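Local coordinates for DNA ligase (Alteromonas mediterranea, PDB 6GDR) that seals nicks in duplex DNA as a minimal Lig E-type ligase of the ATP-dependent family, working through an adenylated intermediate, at a contact of chain A with DNA. Sequence-based numbering; all coordinates share one arbitrary frame.

A contact of chain A with DNA. Residues 38-39, 50-51. With nucleotides of chain B; nucleotides of chain C.
Arg50 reaches from a loop of the nucleotidyltransferase domain to the nick, where it meets phosphates on both sides of the break: that of DC10 of chain B, the last nucleotide of the 3'-hydroxyl strand, and the 5'-phosphate of DC1 of chain C. Its CG lies anti to the backbone N (chi1 -177°) and the chain then bends at chi3, which turns the guanidinium side-on to the DC10 phosphate. Arg50 NE and NH2 both donate to OP2 of DC10, 3.1 Å from NE, and that oxygen lies close to the guanidinium plane. One face of the group looks toward DC1, whose OP1 forms a salt bridge with Arg50 NH2 at 3.4 Å, lying above the guanidinium plane rather than in it; the CD methylene of Arg39 packs against the other face, near its rim. The other DC10 oxygen, OP1, takes a nearly straight bond from the backbone N of Arg39 (2.8 Å, 169° at H). One nucleotide upstream, Asn51 holds the DC9 phosphate by its backbone N to OP1 and by its amide ND2 to OP2 at 2.7 Å, the latter tilted from the amide plane. Ile38 lays CD1 against the DC9 sugar, 3.8 Å from C2', while a water links DC9 O3' to Arg39 O and Arg50 N. With an alanine at Arg50, the phosphates of DC10 and DC1 would probably lose the positive group they share. Gripping backbone rather than bases suits sequence-independent binding; because Arg39 and Arg50 also border the AMP pocket, the site links the nick ends, which it is likely to steady, to the nucleotide-binding centre.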
loop_
_atom_site.group_PDB
_atom_site.type_symbol
_atom_site.label_atom_id
_atom_site.label_comp_id
_atom_site.label_asym_id
_atom_site.label_seq_id
_atom_site.Cartn_x
_atom_site.Cartn_y
_atom_site.Cartn_z
ATOM N N ILE A 38 -6.808 3.210 -1.701
ATOM C CA ILE A 38 -6.637 4.336 -0.790
ATOM C C ILE A 38 -7.128 3.908 0.583
ATOM O O ILE A 38 -8.260 3.426 0.720
ATOM C CB ILE A 38 -7.403 5.584 -1.272
ATOM C CG1 ILE A 38 -6.915 6.025 -2.658
ATOM C CG2 ILE A 38 -7.266 6.720 -0.261
ATOM C CD1 ILE A 38 -5.493 6.559 -2.691
ATOM N N ARG A 39 -6.286 4.089 1.596
ATOM C CA ARG A 39 -6.691 3.788 2.961
ATOM C C ARG A 39 -7.711 4.813 3.437
ATOM O O ARG A 39 -7.578 6.013 3.178
ATOM C CB ARG A 39 -5.483 3.787 3.895
ATOM C CG ARG A 39 -5.791 3.276 5.295
ATOM C CD ARG A 39 -4.636 3.525 6.251
ATOM N NE ARG A 39 -4.582 2.525 7.313
ATOM C CZ ARG A 39 -5.369 2.522 8.385
ATOM N NH1 ARG A 39 -6.287 3.468 8.551
ATOM N NH2 ARG A 39 -5.240 1.566 9.294
ATOM N N ARG A 50 -5.545 8.460 5.616
ATOM C CA ARG A 50 -4.566 8.085 6.631
ATOM C C ARG A 50 -4.276 9.243 7.575
ATOM O O ARG A 50 -4.139 9.049 8.788
ATOM C CB ARG A 50 -3.273 7.616 5.960
ATOM C CG ARG A 50 -2.204 7.123 6.932
ATOM C CD ARG A 50 -0.858 6.972 6.243
ATOM N NE ARG A 50 -0.955 6.189 5.014
ATOM C CZ ARG A 50 -0.954 4.860 4.961
ATOM N NH1 ARG A 50 -0.865 4.142 6.073
ATOM N NH2 ARG A 50 -1.047 4.246 3.791
ATOM N N ASN A 51 -4.175 10.457 7.035
ATOM C CA ASN A 51 -3.842 11.641 7.816
ATOM C C ASN A 51 -5.057 12.539 8.032
ATOM O O ASN A 51 -4.919 13.752 8.205
ATOM C CB ASN A 51 -2.708 12.410 7.145
ATOM C CG ASN A 51 -1.417 11.613 7.103
ATOM O OD1 ASN A 51 -1.084 10.903 8.053
ATOM N ND2 ASN A 51 -0.687 11.721 5.999
ATOM P P DC B 9 -2.703 11.792 2.920
ATOM O OP1 DC B 9 -3.683 11.296 3.950
ATOM O OP2 DC B 9 -1.283 11.562 3.358
ATOM O "O5'" DC B 9 -2.970 11.139 1.516
ATOM C "C5'" DC B 9 -3.741 9.961 1.455
ATOM C "C4'" DC B 9 -3.784 9.479 0.003
ATOM O "O4'" DC B 9 -3.367 10.390 -0.807
ATOM C "C3'" DC B 9 -2.773 8.294 -0.176
ATOM O "O3'" DC B 9 -3.384 7.151 0.110
ATOM C "C2'" DC B 9 -2.376 8.385 -1.661
ATOM C "C1'" DC B 9 -2.391 9.677 -1.912
ATOM N N1 DC B 9 -1.104 10.207 -1.813
ATOM C C2 DC B 9 -0.217 10.175 -2.963
ATOM O O2 DC B 9 -0.595 9.686 -4.012
ATOM N N3 DC B 9 1.133 10.732 -2.859
ATOM C C4 DC B 9 1.590 11.303 -1.650
ATOM N N4 DC B 9 2.897 11.834 -1.575
ATOM C C5 DC B 9 0.696 11.339 -0.478
ATOM C C6 DC B 9 -0.649 10.784 -0.579
ATOM P P DC B 10 -2.680 6.076 1.075
ATOM O OP1 DC B 10 -3.707 5.072 1.428
ATOM O OP2 DC B 10 -1.974 6.810 2.149
ATOM O "O5'" DC B 10 -1.592 5.382 0.129
ATOM C "C5'" DC B 10 -2.027 4.671 -1.018
ATOM C "C4'" DC B 10 -0.892 4.448 -1.999
ATOM O "O4'" DC B 10 -0.363 5.721 -2.446
ATOM C "C3'" DC B 10 0.315 3.719 -1.444
ATOM O "O3'" DC B 10 0.101 2.311 -1.423
ATOM C "C2'" DC B 10 1.406 4.133 -2.425
ATOM C "C1'" DC B 10 1.000 5.558 -2.818
ATOM N N1 DC B 10 1.815 6.610 -2.145
ATOM C C2 DC B 10 2.976 7.086 -2.762
ATOM O O2 DC B 10 3.302 6.636 -3.867
ATOM N N3 DC B 10 3.711 8.035 -2.133
ATOM C C4 DC B 10 3.327 8.496 -0.943
ATOM N N4 DC B 10 4.086 9.431 -0.362
ATOM C C5 DC B 10 2.150 8.019 -0.296
ATOM C C6 DC B 10 1.432 7.084 -0.927
ATOM O OP3 DC C 1 4.199 3.389 4.428
ATOM P P DC C 1 3.110 3.485 3.428
ATOM O OP1 DC C 1 2.307 4.680 3.757
ATOM O OP2 DC C 1 2.443 2.165 3.371
ATOM O "O5'" DC C 1 3.790 3.728 2.003
ATOM C "C5'" DC C 1 3.314 3.037 0.859
ATOM C "C4'" DC C 1 4.286 3.167 -0.295
ATOM O "O4'" DC C 1 4.265 4.529 -0.800
ATOM C "C3'" DC C 1 5.738 2.901 0.063
ATOM O "O3'" DC C 1 6.044 1.514 -0.020
ATOM C "C2'" DC C 1 6.481 3.727 -0.970
ATOM C "C1'" DC C 1 5.581 4.947 -1.125
ATOM N N1 DC C 1 5.958 6.078 -0.232
ATOM C C2 DC C 1 7.006 6.923 -0.600
ATOM O O2 DC C 1 7.598 6.716 -1.666
ATOM N N3 DC C 1 7.343 7.948 0.221
ATOM C C4 DC C 1 6.678 8.137 1.361
ATOM N N4 DC C 1 7.045 9.161 2.139
ATOM C C5 DC C 1 5.606 7.283 1.755
ATOM C C6 DC C 1 5.284 6.276 0.937
HETATM O O HOH W 1 -5.135 7.515 2.687
#